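Local coordinates for protein catalase-3 (Neurospora crassa, PDB 4AJ9) that breaks down hydrogen peroxide to oxygen and water with a heme cofactor, and so probably protects the cell from peroxide damage, at residues C[79-84]-C[88-93]; C[128-133]-C[414-419]; C[217-222]-C[333-338]; C[284-289]-C[299-304]. All coordinates share one frame; numbering follows the deposited sequence. Where two conformers were deposited one is given.

Overall arrangement
Contacts 1, 2 and 3 cluster in the catalase domain, their centres 10 to 14 Å apart, and touch one another; contact 4 lies about 22 to 30 Å from each of them, centre to centre. Along the chain contact 1 closes first, and contact 4 is nested inside the loop of contact 3, itself nested inside that of contact 2. Contacts 1 and 4 lie within the connections 68-77 to 96-104 and 270-278 to 305-314, all strands of one antiparallel sheet. Contacts 2 and 3 share that sheet and a charged group of Glu219, Arg335 and Arg416, and both reach the second subunit, so the loop 414-419 is fixed to the sheet beside a subunit interface.

Contact 1: C[79-84]-C[88-93]; sequences GDWSNI and SFLGAK
The indole of Trp81 turns its edge to Leu90: CB of Leu90 lies in the ring plane, 3.9 Å from Trp81 CD1. One ring face is covered within its own segment by the carbonyl carbon of Gly79, displaced toward the rim. Leu90 in turn sets its CG over a face of the preceding ring, Phe89, so the leucine touches an indole edge with CB and a phenyl face with CG. With CG of Trp81 beside its own backbone N (chi1 -53°), CD1 is brought within 3.4 Å of Leu90 O, the same carbonyl that binds the backbone. That bond, Trp81 N to Leu90 O, is 2.8 Å long and fairly straight, 163° at the hydrogen, and meets the oxygen nearly head-on. At the other end Lys93 CB rests 3.7 Å from Gly79 CA. Asp80 bends back on its own segment: OD1 accepts from Ser82 N at 2.9 Å, which makes an Asx turn, and also from Ser82 OG; the carboxylate passes close to Gly91 O without bonding to it. The two segments form a loop that folds on itself between strands 68-77 and 96-104. Trp81 NE1 reaches Leu307 O on strand 305-314, and the Phe89 ring meets Phe126 of strand 121-128 and Phe133 of strand 131-138, which fastens the loop to the sheet.

Contact 2: C[128-133]-C[414-419]; sequences TDEGNF and VGRGFF
Glu130 lays its carboxylate alongside the edge of the Arg416 guanidinium, on the side of NE and NH2, in a two-pronged, side-on salt bridge. Glu130 OE2 takes the NE hydrogen at a short 2.5 Å, and Glu130 OE1 takes one from NH2 at 3.2 Å, using its syn lone pair. The grip is uneven and twisted: the two planes stand 37° apart, and OE2 lies a little off the guanidinium plane. The two side chains meet at about a right angle, the glutamate extended beyond CG and the arginine kinked at CG-CD (chi3 59°), a bend that swings its NE side round to the acid. Glu130 is itself set by the hairpin behind it. Thr128 OG1 accepts from Glu130 N at 2.9 Å in an ST turn and donates to Gly131 O at 2.6 Å, while Gly131 has backbone angles that suit a glycine. The remaining nitrogen, Arg416 NH1, pairs with Glu219, so the guanidinium lies between two acids. A leucine in place of Arg416 would probably leave the Glu130 carboxylate without its counter-charge and the loop 414-419 freer to move away from the hairpin. On the second subunit, Asn25 binds Gly415 O and Phe45 meets the Phe418 ring edge-to-face. The arrangement is that of a tight two-residue beta hairpin, joining strands 121-128 and 131-138 of the catalase barrel, held at its tip by a long loop that probably corresponds to the wrapping segment of catalases.

Contact 3: C[217-222]-C[333-338]; sequences VTEDGK and IVRGVD
A single oxygen, Glu219 OE1, faces two nitrogens of the Arg335 guanidinium. Arg335 NH2 makes the strong bond, 2.6 Å and 161° at the hydrogen, meeting OE1 nearly end-on; NE adds a weak one at 3.1 Å. Carboxylate and guanidinium are nearly coplanar, 26° apart, although the two side chains arrive at about a right angle. Arg335 stretches straight from CG to NE, while Glu219 folds at CB-CG (chi2 -63°), which tucks its acid back toward the arginine. A water donates to Glu219 O at 2.9 Å and accepts a weak bond from Arg335 NH2. Next to the charged pair the backbones meet: Val217 N donates to Gly336 O at 2.9 Å, and Gly336 CA returns a CA-H...O contact to Val217 O at 3.3 Å. Gly336 sits in a type II turn from Val334 to Val337 with backbone angles that call for glycine. Farther along, Val217 CG2 packs on Asp338 CB at 4.0 Å, where strand 337-338 runs antiparallel to 214-217; the Asp338 carboxylate itself is held by Thr421 and Arg424. Arg335 also donates to the carbonyls of Gly417 and Gln412. A methionine in place of Arg335 would probably strip these carbonyls of their donors and leave Glu219 OE1 without its partner, the acid then held through Arg416 on its other oxygen. Glu219 is thus shared by two arginines, which implies a carboxylate likely to stay ionised and a buried guanidinium whose charge is probably balanced in part by the shared acid, with carbonyls taking further N-H groups.

Contact 4: C[284-289]-C[299-304]; sequences QAYGFD and EEFAPL
This contact closes a long surface loop of the catalase domain, the connection between the antiparallel neighbours 270-278 and 305-314, by pairing two aromatic residues. The rings of Tyr286 and Phe301 are nearly parallel, planes 20° apart, but they are slid so far past each other that they barely overlap, with centroids 5.9 Å apart. The closest touch is therefore ring to stem: Tyr286 CD1 lies 3.9 Å from Phe301 CB and 4.0 Å from Phe301 CD2. From the other direction Tyr286 CB comes 4.1 Å from that same CD2, so each residue offers its CB as well as its ring. In both, the bond from CA to CB points toward the other segment and CG stands beside the backbone N (chi1 -58° in Tyr286, -57° in Phe301); the two side chains run past one another in opposite senses. The Phe301 side chain lies about 4 Å from a bound pentaethylene glycol, probably left from crystallisation. Asp289 makes a salt bridge with Arg37 of the fourth subunit. Behind the pair, Tyr286 also rests on Leu297 of the same loop and on Ile278 at the end of strand 270-278, and Leu304 packs on strands 223-232 and 270-278.

Contact 1: C[79-84]-C[88-93]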
loop_
_atom_site.group_PDB
_atom_site.type_symbol
_atom_site.label_atom_id
_atom_site.label_comp_id
_atom_site.label_asym_id
_atom_site.label_seq_id
_atom_site.Cartn_x
_atom_site.Cartn_y
_atom_site.Cartn_z
ATOM N N GLY C 79 -29.645 -27.609 -19.584
ATOM C CA GLY C 79 -29.406 -29.023 -19.777
ATOM C C GLY C 79 -28.086 -29.525 -19.255
ATOM O O GLY C 79 -27.326 -28.808 -18.615
ATOM N N ASP C 80 -27.839 -30.797 -19.517
ATOM C CA ASP C 80 -26.593 -31.447 -19.172
ATOM C C ASP C 80 -25.703 -31.321 -20.388
ATOM O O ASP C 80 -25.926 -31.999 -21.384
ATOM C CB ASP C 80 -26.874 -32.921 -18.878
ATOM C CG ASP C 80 -25.617 -33.734 -18.662
ATOM O OD1 ASP C 80 -24.519 -33.281 -19.044
ATOM O OD2 ASP C 80 -25.736 -34.841 -18.104
ATOM N N TRP C 81 -24.706 -30.443 -20.322
ATOM C CA TRP C 81 -23.859 -30.190 -21.485
ATOM C C TRP C 81 -22.518 -30.916 -21.423
ATOM O O TRP C 81 -21.554 -30.501 -22.058
ATOM C CB TRP C 81 -23.661 -28.687 -21.686
ATOM C CG TRP C 81 -24.952 -27.961 -21.730
ATOM C CD1 TRP C 81 -25.412 -27.035 -20.834
ATOM C CD2 TRP C 81 -25.988 -28.123 -22.706
ATOM N NE1 TRP C 81 -26.667 -26.606 -21.200
ATOM C CE2 TRP C 81 -27.040 -27.254 -22.349
ATOM C CE3 TRP C 81 -26.128 -28.919 -23.845
ATOM C CZ2 TRP C 81 -28.216 -27.159 -23.093
ATOM C CZ3 TRP C 81 -27.296 -28.821 -24.586
ATOM C CH2 TRP C 81 -28.322 -27.947 -24.207
ATOM N N SER C 82 -22.468 -32.021 -20.685
ATOM C CA SER C 82 -21.217 -32.766 -20.534
ATOM C C SER C 82 -20.719 -33.285 -21.874
ATOM O O SER C 82 -19.553 -33.663 -22.007
ATOM C CB SER C 82 -21.392 -33.936 -19.553
ATOM O OG SER C 82 -22.275 -34.909 -20.083
ATOM N N ASN C 83 -21.605 -33.316 -22.865
ATOM C CA ASN C 83 -21.219 -33.712 -24.214
ATOM C C ASN C 83 -20.295 -32.701 -24.881
ATOM O O ASN C 83 -19.612 -33.027 -25.858
ATOM C CB ASN C 83 -22.452 -33.971 -25.094
ATOM C CG ASN C 83 -23.404 -32.774 -25.150
ATOM O OD1 ASN C 83 -23.623 -32.081 -24.149
ATOM N ND2 ASN C 83 -23.983 -32.537 -26.322
ATOM N N ILE C 84 -20.273 -31.473 -24.369
ATOM C CA ILE C 84 -19.354 -30.462 -24.907
ATOM C C ILE C 84 -18.391 -29.877 -23.876
ATOM O O ILE C 84 -17.372 -29.294 -24.246
ATOM C CB ILE C 84 -20.092 -29.285 -25.599
ATOM C CG1 ILE C 84 -21.101 -28.650 -24.642
ATOM C CG2 ILE C 84 -20.780 -29.760 -26.885
ATOM C CD1 ILE C 84 -21.672 -27.341 -25.148
ATOM N N SER C 88 -18.737 -27.835 -14.457
ATOM C CA SER C 88 -19.731 -28.322 -13.513
ATOM C C SER C 88 -21.024 -27.507 -13.546
ATOM O O SER C 88 -22.111 -28.051 -13.386
ATOM C CB SER C 88 -19.150 -28.334 -12.093
ATOM O OG SER C 88 -20.178 -28.494 -11.129
ATOM N N PHE C 89 -20.913 -26.202 -13.749
ATOM C CA PHE C 89 -22.106 -25.365 -13.726
ATOM C C PHE C 89 -22.999 -25.605 -14.948
ATOM O O PHE C 89 -24.145 -25.168 -14.977
ATOM C CB PHE C 89 -21.752 -23.882 -13.558
ATOM C CG PHE C 89 -21.258 -23.209 -14.816
ATOM C CD1 PHE C 89 -19.967 -23.429 -15.277
ATOM C CD2 PHE C 89 -22.079 -22.337 -15.516
ATOM C CE1 PHE C 89 -19.513 -22.806 -16.420
ATOM C CE2 PHE C 89 -21.624 -21.700 -16.656
ATOM C CZ PHE C 89 -20.349 -21.941 -17.111
ATOM N N LEU C 90 -22.475 -26.308 -15.946
ATOM C CA LEU C 90 -23.267 -26.650 -17.127
ATOM C C LEU C 90 -23.600 -28.142 -17.182
ATOM O O LEU C 90 -24.031 -28.651 -18.218
ATOM C CB LEU C 90 -22.531 -26.214 -18.393
ATOM C CG LEU C 90 -22.359 -24.696 -18.526
ATOM C CD1 LEU C 90 -21.363 -24.350 -19.615
ATOM C CD2 LEU C 90 -23.709 -24.027 -18.791
ATOM N N GLY C 91 -23.427 -28.830 -16.059
ATOM C CA GLY C 91 -23.461 -30.283 -16.047
ATOM C C GLY C 91 -24.801 -30.967 -15.816
ATOM O O GLY C 91 -24.881 -32.188 -15.867
ATOM N N ALA C 92 -25.855 -30.202 -15.566
ATOM C CA ALA C 92 -27.180 -30.808 -15.397
ATOM C C ALA C 92 -28.304 -29.838 -15.712
ATOM O O ALA C 92 -28.195 -28.635 -15.454
ATOM C CB ALA C 92 -27.346 -31.358 -13.984
ATOM N N LYS C 93 -29.394 -30.368 -16.262
ATOM C CA LYS C 93 -30.575 -29.557 -16.533
ATOM C C LYS C 93 -31.106 -28.983 -15.230
ATOM O O LYS C 93 -31.198 -29.690 -14.227
ATOM C CB LYS C 93 -31.659 -30.381 -17.239
ATOM C CG LYS C 93 -32.947 -29.619 -17.518
ATOM C CD LYS C 93 -33.856 -30.422 -18.447
ATOM C CE LYS C 93 -35.193 -29.725 -18.687
ATOM N NZ LYS C 93 -36.036 -29.678 -17.454
#

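Contact 2: C[128-133]-C[414-419]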
loop_
_atom_site.group_PDB
_atom_site.type_symbol
_atom_site.label_atom_id
_atom_site.label_comp_id
_atom_site.label_asym_id
_atom_site.label_seq_id
_atom_site.Cartn_x
_atom_site.Cartn_y
_atom_site.Cartn_z
ATOM N N THR C 128 -19.332 -21.276 -9.101
ATOM C CA THR C 128 -19.637 -22.696 -9.316
ATOM C C THR C 128 -19.117 -23.556 -8.188
ATOM O O THR C 128 -18.306 -23.104 -7.375
ATOM C CB THR C 128 -19.048 -23.240 -10.634
ATOM O OG1 THR C 128 -17.677 -23.646 -10.431
ATOM C CG2 THR C 128 -19.117 -22.192 -11.734
ATOM N N ASP C 129 -19.575 -24.802 -8.137
ATOM C CA ASP C 129 -19.106 -25.702 -7.088
ATOM C C ASP C 129 -17.711 -26.241 -7.407
ATOM O O ASP C 129 -17.167 -27.032 -6.653
ATOM C CB ASP C 129 -20.112 -26.823 -6.825
ATOM C CG ASP C 129 -20.570 -27.503 -8.098
ATOM O OD1 ASP C 129 -19.783 -27.521 -9.071
ATOM O OD2 ASP C 129 -21.712 -28.020 -8.128
ATOM N N GLU C 130 -17.126 -25.777 -8.513
ATOM C CA GLU C 130 -15.730 -26.092 -8.845
ATOM C C GLU C 130 -14.908 -24.816 -9.060
ATOM O O GLU C 130 -13.994 -24.772 -9.892
ATOM C CB GLU C 130 -15.640 -27.058 -10.044
ATOM C CG GLU C 130 -16.273 -28.417 -9.719
ATOM C CD GLU C 130 -16.117 -29.475 -10.807
ATOM O OE1 GLU C 130 -15.653 -29.166 -11.924
ATOM O OE2 GLU C 130 -16.462 -30.640 -10.523
ATOM N N GLY C 131 -15.246 -23.782 -8.292
ATOM C CA GLY C 131 -14.480 -22.551 -8.272
ATOM C C GLY C 131 -15.174 -21.439 -9.029
ATOM O O GLY C 131 -16.167 -21.667 -9.713
ATOM N N ASN C 132 -14.652 -20.226 -8.906
ATOM C CA ASN C 132 -15.230 -19.100 -9.610
ATOM C C ASN C 132 -14.839 -19.115 -11.078
ATOM O O ASN C 132 -13.662 -19.257 -11.398
ATOM C CB ASN C 132 -14.777 -17.778 -8.978
ATOM C CG ASN C 132 -15.358 -17.570 -7.604
ATOM O OD1 ASN C 132 -16.336 -18.221 -7.237
ATOM N ND2 ASN C 132 -14.758 -16.664 -6.828
ATOM N N PHE C 133 -15.840 -18.972 -11.949
ATOM C CA PHE C 133 -15.640 -18.833 -13.384
ATOM C C PHE C 133 -16.182 -17.483 -13.846
ATOM O O PHE C 133 -17.356 -17.195 -13.667
ATOM C CB PHE C 133 -16.362 -19.957 -14.139
ATOM C CG PHE C 133 -16.284 -19.824 -15.632
ATOM C CD1 PHE C 133 -15.059 -19.726 -16.265
ATOM C CD2 PHE C 133 -17.437 -19.794 -16.407
ATOM C CE1 PHE C 133 -14.974 -19.596 -17.657
ATOM C CE2 PHE C 133 -17.363 -19.682 -17.798
ATOM C CZ PHE C 133 -16.126 -19.577 -18.423
ATOM N N VAL C 414 -7.540 -37.380 -11.623
ATOM C CA VAL C 414 -7.665 -37.411 -10.168
ATOM C C VAL C 414 -8.195 -36.094 -9.610
ATOM O O VAL C 414 -7.678 -35.023 -9.935
ATOM C CB VAL C 414 -6.314 -37.713 -9.499
ATOM C CG1 VAL C 414 -6.454 -37.689 -7.973
ATOM C CG2 VAL C 414 -5.771 -39.055 -9.979
ATOM N N GLY C 415 -9.231 -36.180 -8.774
ATOM C CA GLY C 415 -9.723 -35.025 -8.044
ATOM C C GLY C 415 -10.311 -33.906 -8.882
ATOM O O GLY C 415 -10.394 -32.774 -8.419
ATOM N N ARG C 416 -10.729 -34.223 -10.101
ATOM C CA ARG C 416 -11.358 -33.248 -10.982
ATOM C C ARG C 416 -10.565 -31.949 -11.069
ATOM O O ARG C 416 -11.116 -30.849 -10.969
ATOM C CB ARG C 416 -12.809 -32.988 -10.558
ATOM C CG ARG C 416 -13.744 -34.151 -10.884
ATOM C CD ARG C 416 -15.221 -33.778 -10.792
ATOM N NE ARG C 416 -15.596 -32.680 -11.687
ATOM C CZ ARG C 416 -15.825 -32.799 -12.998
ATOM N NH1 ARG C 416 -15.707 -33.977 -13.599
ATOM N NH2 ARG C 416 -16.166 -31.727 -13.715
ATOM N N GLY C 417 -9.263 -32.078 -11.285
ATOM C CA GLY C 417 -8.410 -30.913 -11.388
ATOM C C GLY C 417 -8.566 -30.242 -12.739
ATOM O O GLY C 417 -9.091 -30.835 -13.686
ATOM N N PHE C 418 -8.136 -28.990 -12.818
ATOM C CA PHE C 418 -8.059 -28.314 -14.104
ATOM C C PHE C 418 -7.051 -29.047 -14.979
ATOM O O PHE C 418 -6.099 -29.646 -14.479
ATOM C CB PHE C 418 -7.604 -26.864 -13.931
ATOM C CG PHE C 418 -7.422 -26.143 -15.226
ATOM C CD1 PHE C 418 -8.502 -25.538 -15.849
ATOM C CD2 PHE C 418 -6.174 -26.106 -15.849
ATOM C CE1 PHE C 418 -8.340 -24.888 -17.073
ATOM C CE2 PHE C 418 -6.005 -25.453 -17.062
ATOM C CZ PHE C 418 -7.102 -24.837 -17.670
ATOM N N PHE C 419 -7.253 -29.005 -16.289
ATOM C CA PHE C 419 -6.222 -29.492 -17.197
ATOM C C PHE C 419 -6.254 -28.718 -18.495
ATOM O O PHE C 419 -7.323 -28.354 -19.003
ATOM C CB PHE C 419 -6.310 -31.014 -17.427
ATOM C CG PHE C 419 -7.593 -31.475 -18.071
ATOM C CD1 PHE C 419 -8.742 -31.651 -17.316
ATOM C CD2 PHE C 419 -7.638 -31.757 -19.430
ATOM C CE1 PHE C 419 -9.919 -32.078 -17.900
ATOM C CE2 PHE C 419 -8.817 -32.202 -20.025
ATOM C CZ PHE C 419 -9.955 -32.365 -19.258
#

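Contact 3: C[217-222]-C[333-338]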
loop_
_atom_site.group_PDB
_atom_site.type_symbol
_atom_site.label_atom_id
_atom_site.label_comp_id
_atom_site.label_asym_id
_atom_site.label_seq_id
_atom_site.Cartn_x
_atom_site.Cartn_y
_atom_site.Cartn_z
ATOM N N VAL C 217 -13.943 -28.154 -23.109
ATOM C CA VAL C 217 -13.184 -29.394 -23.041
ATOM C C VAL C 217 -13.970 -30.419 -22.241
ATOM O O VAL C 217 -14.413 -30.137 -21.126
ATOM C CB VAL C 217 -11.809 -29.168 -22.384
ATOM C CG1 VAL C 217 -10.971 -30.458 -22.425
ATOM C CG2 VAL C 217 -11.081 -28.035 -23.086
ATOM N N THR C 218 -14.184 -31.597 -22.824
ATOM C CA THR C 218 -14.926 -32.650 -22.137
ATOM C C THR C 218 -13.987 -33.448 -21.235
ATOM O O THR C 218 -12.772 -33.288 -21.312
ATOM C CB THR C 218 -15.582 -33.631 -23.136
ATOM O OG1 THR C 218 -14.570 -34.208 -23.964
ATOM C CG2 THR C 218 -16.602 -32.926 -24.012
ATOM N N GLU C 219 -14.553 -34.331 -20.413
ATOM C CA GLU C 219 -13.765 -35.162 -19.495
ATOM C C GLU C 219 -12.614 -35.908 -20.173
ATOM O O GLU C 219 -11.539 -36.054 -19.593
ATOM C CB GLU C 219 -14.652 -36.198 -18.802
ATOM C CG GLU C 219 -15.858 -35.641 -18.073
ATOM C CD GLU C 219 -15.486 -34.721 -16.926
ATOM O OE1 GLU C 219 -14.282 -34.632 -16.590
ATOM O OE2 GLU C 219 -16.402 -34.089 -16.356
ATOM N N ASP C 220 -12.844 -36.397 -21.390
ATOM C CA ASP C 220 -11.844 -37.211 -22.072
ATOM C C ASP C 220 -10.805 -36.357 -22.785
ATOM O O ASP C 220 -9.845 -36.866 -23.372
ATOM C CB ASP C 220 -12.517 -38.189 -23.044
ATOM C CG ASP C 220 -13.126 -37.493 -24.239
ATOM O OD1 ASP C 220 -13.093 -36.244 -24.283
ATOM O OD2 ASP C 220 -13.646 -38.194 -25.133
ATOM N N GLY C 221 -10.998 -35.047 -22.730
ATOM C CA GLY C 221 -10.030 -34.127 -23.291
ATOM C C GLY C 221 -10.356 -33.589 -24.672
ATOM O O GLY C 221 -9.584 -32.803 -25.202
ATOM N N LYS C 222 -11.479 -34.008 -25.258
ATOM C CA LYS C 222 -11.909 -33.466 -26.550
ATOM C C LYS C 222 -12.339 -32.008 -26.411
ATOM O O LYS C 222 -13.023 -31.640 -25.454
ATOM C CB LYS C 222 -13.057 -34.289 -27.147
ATOM C CG LYS C 222 -12.725 -35.764 -27.338
ATOM C CD LYS C 222 -11.332 -35.944 -27.935
ATOM C CE LYS C 222 -10.564 -37.074 -27.247
ATOM N NZ LYS C 222 -9.126 -37.111 -27.650
ATOM N N ILE C 333 -10.705 -19.454 -14.341
ATOM C CA ILE C 333 -11.180 -20.509 -15.239
ATOM C C ILE C 333 -11.411 -21.787 -14.450
ATOM O O ILE C 333 -10.883 -21.935 -13.347
ATOM C CB ILE C 333 -10.183 -20.733 -16.407
ATOM C CG1 ILE C 333 -10.815 -21.564 -17.533
ATOM C CG2 ILE C 333 -8.865 -21.354 -15.914
ATOM C CD1 ILE C 333 -10.031 -21.465 -18.849
ATOM N N VAL C 334 -12.225 -22.689 -14.993
ATOM C CA VAL C 334 -12.574 -23.926 -14.294
ATOM C C VAL C 334 -12.405 -25.140 -15.221
ATOM O O VAL C 334 -12.387 -24.996 -16.444
ATOM C CB VAL C 334 -14.030 -23.889 -13.768
ATOM C CG1 VAL C 334 -14.218 -22.753 -12.755
ATOM C CG2 VAL C 334 -15.006 -23.723 -14.939
ATOM N N ARG C 335 -12.274 -26.325 -14.633
ATOM C CA ARG C 335 -12.254 -27.570 -15.398
ATOM C C ARG C 335 -13.395 -27.580 -16.401
ATOM O O ARG C 335 -14.540 -27.306 -16.040
ATOM C CB ARG C 335 -12.420 -28.763 -14.457
ATOM C CG ARG C 335 -12.369 -30.118 -15.161
ATOM C CD ARG C 335 -12.588 -31.251 -14.153
ATOM N NE ARG C 335 -12.730 -32.560 -14.797
ATOM C CZ ARG C 335 -11.755 -33.459 -14.888
ATOM N NH1 ARG C 335 -10.552 -33.201 -14.385
ATOM N NH2 ARG C 335 -11.981 -34.622 -15.485
ATOM N N GLY C 336 -13.089 -27.912 -17.654
ATOM C CA GLY C 336 -14.092 -27.908 -18.706
ATOM C C GLY C 336 -13.961 -26.739 -19.674
ATOM O O GLY C 336 -14.599 -26.717 -20.723
ATOM N N VAL C 337 -13.129 -25.764 -19.322
ATOM C CA VAL C 337 -12.910 -24.604 -20.170
ATOM C C VAL C 337 -11.403 -24.405 -20.293
ATOM O O VAL C 337 -10.667 -24.707 -19.350
ATOM C CB VAL C 337 -13.546 -23.335 -19.545
ATOM C CG1 VAL C 337 -13.374 -22.127 -20.458
ATOM C CG2 VAL C 337 -15.029 -23.566 -19.237
ATOM N N ASP C 338 -10.948 -23.920 -21.450
ATOM C CA ASP C 338 -9.530 -23.611 -21.663
ATOM C C ASP C 338 -9.351 -22.329 -22.475
ATOM O O ASP C 338 -10.304 -21.829 -23.079
ATOM C CB ASP C 338 -8.818 -24.769 -22.364
ATOM C CG ASP C 338 -7.297 -24.722 -22.189
ATOM O OD1 ASP C 338 -6.812 -23.921 -21.365
ATOM O OD2 ASP C 338 -6.584 -25.496 -22.869
HETATM O O HOH W 1 -11.445 -37.497 -17.105
#

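Contact 4: C[284-289]-C[299-304]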
loop_
_atom_site.group_PDB
_atom_site.type_symbol
_atom_site.label_atom_id
_atom_site.label_comp_id
_atom_site.label_asym_id
_atom_site.label_seq_id
_atom_site.Cartn_x
_atom_site.Cartn_y
_atom_site.Cartn_z
ATOM N N GLN C 284 -9.539 -21.511 -38.901
ATOM C CA GLN C 284 -9.248 -20.514 -39.923
ATOM C C GLN C 284 -10.118 -20.698 -41.163
ATOM O O GLN C 284 -9.753 -20.261 -42.246
ATOM C CB GLN C 284 -7.770 -20.577 -40.323
ATOM C CG GLN C 284 -6.813 -20.457 -39.149
ATOM C CD GLN C 284 -5.355 -20.584 -39.548
ATOM O OE1 GLN C 284 -4.816 -19.728 -40.250
ATOM N NE2 GLN C 284 -4.706 -21.661 -39.100
ATOM N N ALA C 285 -11.269 -21.335 -41.003
ATOM C CA ALA C 285 -12.076 -21.740 -42.152
ATOM C C ALA C 285 -13.124 -20.711 -42.580
ATOM O O ALA C 285 -13.754 -20.875 -43.619
ATOM C CB ALA C 285 -12.746 -23.071 -41.876
ATOM N N TYR C 286 -13.309 -19.649 -41.802
ATOM C CA TYR C 286 -14.444 -18.749 -42.039
ATOM C C TYR C 286 -14.106 -17.345 -42.569
ATOM O O TYR C 286 -14.861 -16.392 -42.359
ATOM C CB TYR C 286 -15.317 -18.688 -40.782
ATOM C CG TYR C 286 -15.824 -20.062 -40.391
ATOM C CD1 TYR C 286 -16.817 -20.682 -41.138
ATOM C CD2 TYR C 286 -15.286 -20.758 -39.307
ATOM C CE1 TYR C 286 -17.280 -21.939 -40.815
ATOM C CE2 TYR C 286 -15.748 -22.029 -38.970
ATOM C CZ TYR C 286 -16.749 -22.611 -39.733
ATOM O OH TYR C 286 -17.234 -23.866 -39.437
ATOM N N GLY C 287 -12.985 -17.231 -43.273
ATOM C CA GLY C 287 -12.591 -15.978 -43.895
ATOM C C GLY C 287 -11.724 -15.111 -42.995
ATOM O O GLY C 287 -11.405 -13.966 -43.327
ATOM N N PHE C 288 -11.352 -15.661 -41.849
ATOM C CA PHE C 288 -10.501 -14.970 -40.878
ATOM C C PHE C 288 -9.998 -15.996 -39.863
ATOM O O PHE C 288 -10.380 -17.153 -39.914
ATOM C CB PHE C 288 -11.276 -13.865 -40.155
ATOM C CG PHE C 288 -12.379 -14.375 -39.256
ATOM C CD1 PHE C 288 -13.645 -14.637 -39.762
ATOM C CD2 PHE C 288 -12.150 -14.575 -37.902
ATOM C CE1 PHE C 288 -14.662 -15.101 -38.945
ATOM C CE2 PHE C 288 -13.162 -15.039 -37.073
ATOM C CZ PHE C 288 -14.422 -15.304 -37.593
ATOM N N ASP C 289 -9.155 -15.556 -38.938
ATOM C CA ASP C 289 -8.561 -16.446 -37.948
ATOM C C ASP C 289 -9.310 -16.293 -36.629
ATOM O O ASP C 289 -9.407 -15.188 -36.088
ATOM C CB ASP C 289 -7.082 -16.080 -37.776
ATOM C CG ASP C 289 -6.301 -17.119 -36.988
ATOM O OD1 ASP C 289 -6.878 -17.757 -36.085
ATOM O OD2 ASP C 289 -5.095 -17.283 -37.279
ATOM N N GLU C 299 -23.335 -15.384 -37.739
ATOM C CA GLU C 299 -24.231 -16.423 -37.254
ATOM C C GLU C 299 -24.717 -17.338 -38.369
ATOM O O GLU C 299 -25.218 -18.427 -38.106
ATOM C CB GLU C 299 -25.418 -15.804 -36.518
ATOM C CG GLU C 299 -25.026 -15.290 -35.137
ATOM C CD GLU C 299 -26.149 -14.598 -34.429
ATOM O OE1 GLU C 299 -27.294 -15.095 -34.505
ATOM O OE2 GLU C 299 -25.876 -13.553 -33.798
ATOM N N GLU C 300 -24.561 -16.892 -39.609
ATOM C CA GLU C 300 -24.929 -17.709 -40.759
ATOM C C GLU C 300 -24.031 -18.933 -40.840
ATOM O O GLU C 300 -24.439 -19.972 -41.352
ATOM C CB GLU C 300 -24.825 -16.905 -42.064
ATOM C CG GLU C 300 -25.914 -15.861 -42.260
ATOM C CD GLU C 300 -25.648 -14.567 -41.504
ATOM O OE1 GLU C 300 -24.486 -14.314 -41.133
ATOM O OE2 GLU C 300 -26.609 -13.801 -41.286
ATOM N N PHE C 301 -22.802 -18.797 -40.345
ATOM C CA PHE C 301 -21.820 -19.882 -40.391
ATOM C C PHE C 301 -21.924 -20.807 -39.186
ATOM O O PHE C 301 -21.654 -22.002 -39.282
ATOM C CB PHE C 301 -20.393 -19.323 -40.450
ATOM C CG PHE C 301 -20.136 -18.405 -41.613
ATOM C CD1 PHE C 301 -20.857 -18.523 -42.787
ATOM C CD2 PHE C 301 -19.160 -17.425 -41.528
ATOM C CE1 PHE C 301 -20.614 -17.673 -43.850
ATOM C CE2 PHE C 301 -18.905 -16.576 -42.594
ATOM C CZ PHE C 301 -19.633 -16.700 -43.753
ATOM N N ALA C 302 -22.287 -20.241 -38.041
ATOM C CA ALA C 302 -22.388 -21.005 -36.799
ATOM C C ALA C 302 -23.437 -20.338 -35.930
ATOM O O ALA C 302 -23.184 -19.281 -35.337
ATOM C CB ALA C 302 -21.047 -21.045 -36.085
ATOM N N PRO C 303 -24.633 -20.936 -35.878
ATOM C CA PRO C 303 -25.790 -20.371 -35.183
ATOM C C PRO C 303 -25.599 -20.411 -33.673
ATOM O O PRO C 303 -24.825 -21.232 -33.179
ATOM C CB PRO C 303 -26.925 -21.311 -35.582
ATOM C CG PRO C 303 -26.247 -22.617 -35.824
ATOM C CD PRO C 303 -24.921 -22.263 -36.446
ATOM N N LEU C 304 -26.298 -19.537 -32.957
ATOM C CA LEU C 304 -26.238 -19.523 -31.503
ATOM C C LEU C 304 -26.944 -20.740 -30.939
ATOM O O LEU C 304 -28.033 -21.101 -31.383
ATOM C CB LEU C 304 -26.885 -18.249 -30.952
ATOM C CG LEU C 304 -26.253 -16.945 -31.443
ATOM C CD1 LEU C 304 -27.086 -15.738 -31.047
ATOM C CD2 LEU C 304 -24.841 -16.827 -30.909
#